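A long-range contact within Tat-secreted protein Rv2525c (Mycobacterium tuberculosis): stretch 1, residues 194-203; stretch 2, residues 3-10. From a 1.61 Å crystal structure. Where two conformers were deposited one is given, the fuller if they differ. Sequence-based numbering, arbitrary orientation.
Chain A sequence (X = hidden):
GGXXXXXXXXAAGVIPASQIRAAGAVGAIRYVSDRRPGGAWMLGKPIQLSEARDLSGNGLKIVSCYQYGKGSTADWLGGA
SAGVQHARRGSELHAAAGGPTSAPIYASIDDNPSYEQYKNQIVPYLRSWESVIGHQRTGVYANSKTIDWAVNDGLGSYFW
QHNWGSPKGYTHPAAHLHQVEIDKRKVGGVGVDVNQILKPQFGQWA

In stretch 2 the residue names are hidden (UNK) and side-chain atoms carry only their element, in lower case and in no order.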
ATOM      1  N   VAL A 194       4.012   9.417   6.489  1.00  8.21           N
ATOM      2  CA  VAL A 194       4.886   8.672   7.382  1.00  8.00           C
ATOM      3  C   VAL A 194       4.169   7.453   7.909  1.00  9.73           C
ATOM      4  O   VAL A 194       3.030   7.558   8.387  1.00  8.18           O
ATOM      5  CB  VAL A 194       5.401   9.563   8.536  1.00 12.65           C
ATOM      6  CG1 VAL A 194       6.299   8.772   9.471  1.00 11.44           C
ATOM      7  CG2 VAL A 194       6.147  10.786   7.993  1.00 13.52           C
ATOM      8  N   ASN A 195       4.856   6.295   7.851  1.00  7.59           N
ATOM      9  CA  ASN A 195       4.285   5.039   8.317  1.00  6.45           C
ATOM     10  C   ASN A 195       5.207   4.410   9.331  1.00  9.77           C
ATOM     11  O   ASN A 195       6.425   4.347   9.090  1.00  9.89           O
ATOM     12  CB  ASN A 195       4.059   4.073   7.146  1.00  6.29           C
ATOM     13  CG  ASN A 195       3.215   4.718   6.076  1.00  9.25           C
ATOM     14  OD1 ASN A 195       1.993   4.753   6.200  1.00  8.02           O
ATOM     15  ND2 ASN A 195       3.852   5.341   5.084  1.00  7.09           N
ATOM     16  N   GLN A 196       4.640   3.863  10.412  1.00  6.67           N
ATOM     17  CA  GLN A 196       5.401   3.129  11.440  1.00  7.36           C
ATOM     18  C   GLN A 196       5.327   1.633  11.172  1.00 11.07           C
ATOM     19  O   GLN A 196       4.258   1.104  10.870  1.00  8.94           O
ATOM     20  CB  GLN A 196       4.824   3.427  12.827  1.00  9.13           C
ATOM     21  CG  GLN A 196       5.096   4.864  13.257  1.00 19.61           C
ATOM     22  CD  GLN A 196       4.754   5.158  14.701  1.00 38.61           C
ATOM     23  OE1 GLN A 196       3.889   4.524  15.328  1.00 36.53           O
ATOM     24  NE2 GLN A 196       5.410   6.170  15.244  1.00 26.43           N
ATOM     25  N   ILE A 197       6.465   0.956  11.276  1.00  6.98           N
ATOM     26  CA  ILE A 197       6.553  -0.496  11.172  1.00  7.36           C
ATOM     27  C   ILE A 197       6.210  -1.073  12.569  1.00 10.94           C
ATOM     28  O   ILE A 197       6.811  -0.668  13.584  1.00 10.36           O
ATOM     29  CB  ILE A 197       7.968  -0.919  10.710  1.00  9.86           C
ATOM     30  CG1 ILE A 197       8.298  -0.348   9.310  1.00  8.39           C
ATOM     31  CG2 ILE A 197       8.116  -2.454  10.777  1.00  8.63           C
ATOM     32  CD1 ILE A 197       9.842  -0.456   9.000  1.00  8.57           C
ATOM     33  N   LEU A 198       5.281  -2.032  12.607  1.00  6.85           N
ATOM     34  CA  LEU A 198       4.819  -2.612  13.865  1.00  7.02           C
ATOM     35  C   LEU A 198       5.224  -4.050  14.091  1.00  9.31           C
ATOM     36  O   LEU A 198       5.205  -4.523  15.237  1.00  9.60           O
ATOM     37  CB  LEU A 198       3.295  -2.561  13.893  1.00  7.72           C
ATOM     38  CG  LEU A 198       2.704  -1.137  13.762  1.00 12.69           C
ATOM     39  CD1 LEU A 198       1.248  -1.215  13.411  1.00 14.44           C
ATOM     40  CD2 LEU A 198       2.979  -0.302  15.021  1.00 15.46           C
ATOM     41  N   LYS A 199       5.473  -4.774  12.998  1.00  7.02           N
ATOM     42  CA  LYS A 199       5.839  -6.189  13.075  1.00  7.43           C
ATOM     43  C   LYS A 199       7.104  -6.428  12.238  1.00  8.55           C
ATOM     44  O   LYS A 199       7.295  -5.761  11.203  1.00  9.13           O
ATOM     45  CB  LYS A 199       4.676  -7.075  12.604  1.00 10.99           C
ATOM     46  CG  LYS A 199       3.420  -6.928  13.476  1.00 12.82           C
ATOM     47  CD  LYS A 199       2.282  -7.858  13.071  1.00 14.23           C
ATOM     48  CE  LYS A 199       1.000  -7.582  13.866  1.00 23.87           C
ATOM     49  NZ  LYS A 199       1.150  -7.759  15.328  1.00 28.87           N
ATOM     50  N   PRO A 200       7.966  -7.370  12.666  1.00  7.44           N
ATOM     51  CA  PRO A 200       9.247  -7.559  11.946  1.00  7.89           C
ATOM     52  C   PRO A 200       9.103  -8.060  10.509  1.00 10.48           C
ATOM     53  O   PRO A 200       9.936  -7.705   9.675  1.00 10.82           O
ATOM     54  CB  PRO A 200      10.030  -8.546  12.814  1.00  9.13           C
ATOM     55  CG  PRO A 200       9.009  -9.187  13.751  1.00 14.07           C
ATOM     56  CD  PRO A 200       7.900  -8.164  13.917  1.00  9.30           C
ATOM     57  N   GLN A 201       8.061  -8.866  10.226  1.00  7.72           N
ATOM     58  CA  GLN A 201       7.750  -9.327   8.864  1.00  7.44           C
ATOM     59  C   GLN A 201       6.568  -8.481   8.376  1.00  8.41           C
ATOM     60  O   GLN A 201       5.425  -8.745   8.769  1.00  7.81           O
ATOM     61  CB  GLN A 201       7.443 -10.828   8.812  1.00  8.36           C
ATOM     62  CG  GLN A 201       8.707 -11.691   8.985  1.00 10.94           C
ATOM     63  CD  GLN A 201       9.647 -11.508   7.807  1.00 16.59           C
ATOM     64  OE1 GLN A 201       9.228 -11.523   6.646  1.00 16.50           O
ATOM     65  NE2 GLN A 201      10.923 -11.347   8.085  1.00 16.98           N
ATOM     66  N   PHE A 202       6.838  -7.422   7.608  1.00  5.18           N
ATOM     67  CA  PHE A 202       5.799  -6.442   7.260  1.00  5.43           C
ATOM     68  C   PHE A 202       5.563  -6.327   5.760  1.00  8.00           C
ATOM     69  O   PHE A 202       4.861  -5.414   5.349  1.00  6.09           O
ATOM     70  CB  PHE A 202       6.162  -5.060   7.847  1.00  7.34           C
ATOM     71  CG  PHE A 202       7.538  -4.554   7.471  1.00  6.26           C
ATOM     72  CD1 PHE A 202       7.733  -3.800   6.313  1.00  7.51           C
ATOM     73  CD2 PHE A 202       8.640  -4.807   8.288  1.00  6.83           C
ATOM     74  CE1 PHE A 202       9.011  -3.310   5.980  1.00  7.47           C
ATOM     75  CE2 PHE A 202       9.903  -4.293   7.969  1.00  9.64           C
ATOM     76  CZ  PHE A 202      10.086  -3.561   6.812  1.00  7.35           C
ATOM     77  N   GLY A 203       6.162  -7.222   4.961  1.00  5.48           N
ATOM     78  CA  GLY A 203       5.933  -7.200   3.525  1.00  6.43           C
ATOM     79  C   GLY A 203       7.099  -6.666   2.718  1.00 10.46           C
ATOM     80  O   GLY A 203       6.965  -6.438   1.511  1.00  8.94           O
ATOM     81  N   UNK A   3       7.129   1.774  17.318  1.00 25.76           N
ATOM     82  CA  UNK A   3       7.623   1.544  15.957  1.00 24.74           C
ATOM     83  C   UNK A   3       9.029   0.898  15.895  1.00 25.96           C
ATOM     84  O   UNK A   3       9.887   1.156  16.749  1.00 24.74           O
ATOM     85  c   UNK A   3       7.665   2.856  15.184  1.00 28.64           C
ATOM     86  o   UNK A   3       8.102   2.602  13.861  1.00 29.24           O
ATOM     87  N   UNK A   4       9.255   0.109  14.819  1.00 20.16           N
ATOM     88  CA  UNK A   4      10.487  -0.599  14.445  1.00 19.66           C
ATOM     89  C   UNK A   4      11.254   0.172  13.344  1.00 21.52           C
ATOM     90  O   UNK A   4      12.227  -0.320  12.775  1.00 22.95           O
ATOM     91  c   UNK A   4       9.667  -3.087  14.875  1.00 26.48           C
ATOM     92  c   UNK A   4       9.544  -4.403  14.156  1.00 27.65           C
ATOM     93  c   UNK A   4      10.098  -1.990  13.902  1.00 19.57           C
ATOM     94  c   UNK A   4       8.314  -2.819  15.476  1.00 28.90           C
ATOM     95  N   UNK A   5      10.775   1.357  13.042  1.00 15.23           N
ATOM     96  CA  UNK A   5      11.316   2.203  11.989  1.00 12.76           C
ATOM     97  C   UNK A   5      10.178   2.782  11.179  1.00 13.65           C
ATOM     98  O   UNK A   5       9.025   2.340  11.298  1.00 12.30           O
ATOM     99  N   UNK A   6      10.514   3.765  10.343  1.00  6.96           N
ATOM    100  CA  UNK A   6       9.593   4.529   9.510  0.50  5.85           C
ATOM    101  C   UNK A   6       9.745   4.163   8.048  1.00 10.31           C
ATOM    102  O   UNK A   6      10.891   4.067   7.596  1.00 10.70           O
ATOM    103  c   UNK A   6       9.325   6.966   8.748  0.50  4.50           C
ATOM    104  o   UNK A   6       9.719   6.395  11.083  0.50 13.12           O
ATOM    105  c   UNK A   6       9.976   6.014   9.724  0.50  9.15           C
ATOM    106  N   UNK A   7       8.635   4.086   7.323  1.00  6.77           N
ATOM    107  CA  UNK A   7       8.548   3.932   5.886  1.00  5.84           C
ATOM    108  C   UNK A   7       7.802   5.118   5.337  1.00 11.37           C
ATOM    109  O   UNK A   7       6.772   5.502   5.901  1.00 11.34           O
ATOM    110  c   UNK A   7       8.434   1.339   5.958  1.00  8.93           C
ATOM    111  c   UNK A   7       9.860   1.100   5.421  1.00  7.74           C
ATOM    112  c   UNK A   7       7.833   2.653   5.456  1.00  6.24           C
ATOM    113  c   UNK A   7       7.550   0.176   5.551  1.00  9.08           C
ATOM    114  N   UNK A   8       8.291   5.688   4.227  1.00  6.13           N
ATOM    115  CA  UNK A   8       7.580   6.821   3.629  1.00  6.30           C
ATOM    116  C   UNK A   8       6.760   6.356   2.456  1.00  9.13           C
ATOM    117  O   UNK A   8       7.199   5.469   1.730  1.00  7.11           O
ATOM    118  c   UNK A   8       8.774   9.006   5.444  1.00  9.29           C
ATOM    119  c   UNK A   8       8.592   7.879   3.148  1.00  6.78           C
ATOM    120  c   UNK A   8      10.466   9.483   3.595  1.00 11.09           C
ATOM    121  c   UNK A   8       9.546   8.443   4.213  1.00 10.42           C
ATOM    122  N   UNK A   9       5.615   7.005   2.222  1.00  7.13           N
ATOM    123  CA  UNK A   9       4.849   6.740   1.004  1.00  7.13           C
ATOM    124  C   UNK A   9       4.590   8.081   0.306  1.00  9.82           C
ATOM    125  O   UNK A   9       4.477   9.114   0.967  1.00  9.71           O
ATOM    126  o   UNK A   9       2.249   6.540   3.116  1.00 11.48           O
ATOM    127  c   UNK A   9       3.572   5.928   1.249  1.00  7.74           C
ATOM    128  o   UNK A   9       1.800   7.506   1.190  1.00 11.12           O
ATOM    129  c   UNK A   9       2.460   6.716   1.903  1.00 10.00           C
ATOM    130  N   UNK A  10       4.551   8.074  -1.031  1.00  7.61           N
ATOM    131  CA  UNK A  10       4.427   9.315  -1.808  1.00  8.09           C
ATOM    132  C   UNK A  10       4.035   9.002  -3.219  1.00 12.05           C
ATOM    133  O   UNK A  10       4.487   7.989  -3.759  1.00 11.90           O
ATOM    134  o   UNK A  10      10.406   6.816  -1.992  1.00 10.12           O
ATOM    135  c   UNK A  10       9.292   7.606  -2.000  1.00 11.61           C
ATOM    136  c   UNK A  10       5.762  10.092  -1.812  1.00  8.17           C
ATOM    137  c   UNK A  10       8.667   7.835  -0.786  1.00  9.57           C
ATOM    138  c   UNK A  10       7.635   8.966  -3.101  1.00  8.32           C
ATOM    139  c   UNK A  10       8.795   8.181  -3.162  1.00  8.27           C
ATOM    140  c   UNK A  10       6.994   9.212  -1.884  1.00  8.72           C
ATOM    141  c   UNK A  10       7.533   8.640  -0.733  1.00 10.29           C
TER

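At position 3 the side chain is one carbon and then one oxygen. The CA-to-CB bond points toward stretch 1, and the oxygen lies 3.5 Å from CB of Gln196. A lone hydroxyl on CB makes this Ser3; its CA makes a CA-H...O contact with O of Ile197 at 3.3 Å.

Position 4 has four carbons, forked at the second. Its CB packs 3.7 Å from CG2 of Ile197, one end carbon lies 4.1 Å from CD of Pro200, and the other lies 3.6 Å from O of Leu198, so an exposed side chain still covers part of the segment that follows the strand, at Leu198 and Pro200. The chain leaves CB, reaches one branching carbon and ends in two methyls, so it is a leucine and not an isoleucine, whose fork would sit at CB. Leu4 donates from its N to O of Ile197 (2.8 Å).

Position 5 has no side-chain atoms, and its backbone O lies 2.9 Å from N of Ile197. It is therefore Gly5. The backbone angles give the reason: at phi 136° and psi 168° a CB would be jammed against the carbonyl oxygen of the residue before, which alone calls for glycine. An ideal CB would only come to 3.7 Å from CD1 of Ile197, which is no obstacle. The backbone is well used: Gly5 O accepts a hydrogen bond from that N of Ile197, and Gly5 N donates to OG of Ser3 at 3.1 Å, a hydrogen bond within stretch 2.

At position 6 one carbon carries both an oxygen and a carbon. The end carbon meets CG1 of Val194 at 3.6 Å, on the sheet face that Val194 shares with Gln196. A fork at CB with mixed elements means Thr6. Thr6 CA approaches O of Asn195 at 3.2 Å in a CA-H...O contact.

Position 7 again shows four carbons forked at the second, now buried on the other face, the one with Asn195. The forking carbon sits 3.8 Å from CG1 of Ile197, and an end carbon sits 3.8 Å from CE1 of Phe202, meeting that ring obliquely. This is Leu7. Its N donates to O of Asn195 at 2.8 Å, and its O accepts from N of Asn195 at 2.8 Å.

Position 8 repeats the four-carbon fork and returns to the face of Val194. It is buried but touches stretch 1 lightly, an end carbon lying 4.1 Å from CG2 of Val194. It is Leu8.

Position 9 has two carbons, the second bearing two oxygens, one of which lies 2.8 Å from ND2 of Asn195. A carboxylate one carbon from CA makes it Asp9. Its OD2 accepts a hydrogen bond from that ND2; the same ND2 also donates to O of Leu7 at 3.0 Å.

Position 10 holds one carbon, then a six-carbon ring bearing an oxygen, and does not reach stretch 1. It is Tyr10.

The contact works as an antiparallel strand pair tied by backbone bonds, with Ile197 packed against leucines at two positions. Its specific polar element is Asn195, whose amide bonds both a backbone carbonyl and a carboxylate, adding side-chain recognition to the ladder.

Stretch 2 (3-10) SLGTLLDY
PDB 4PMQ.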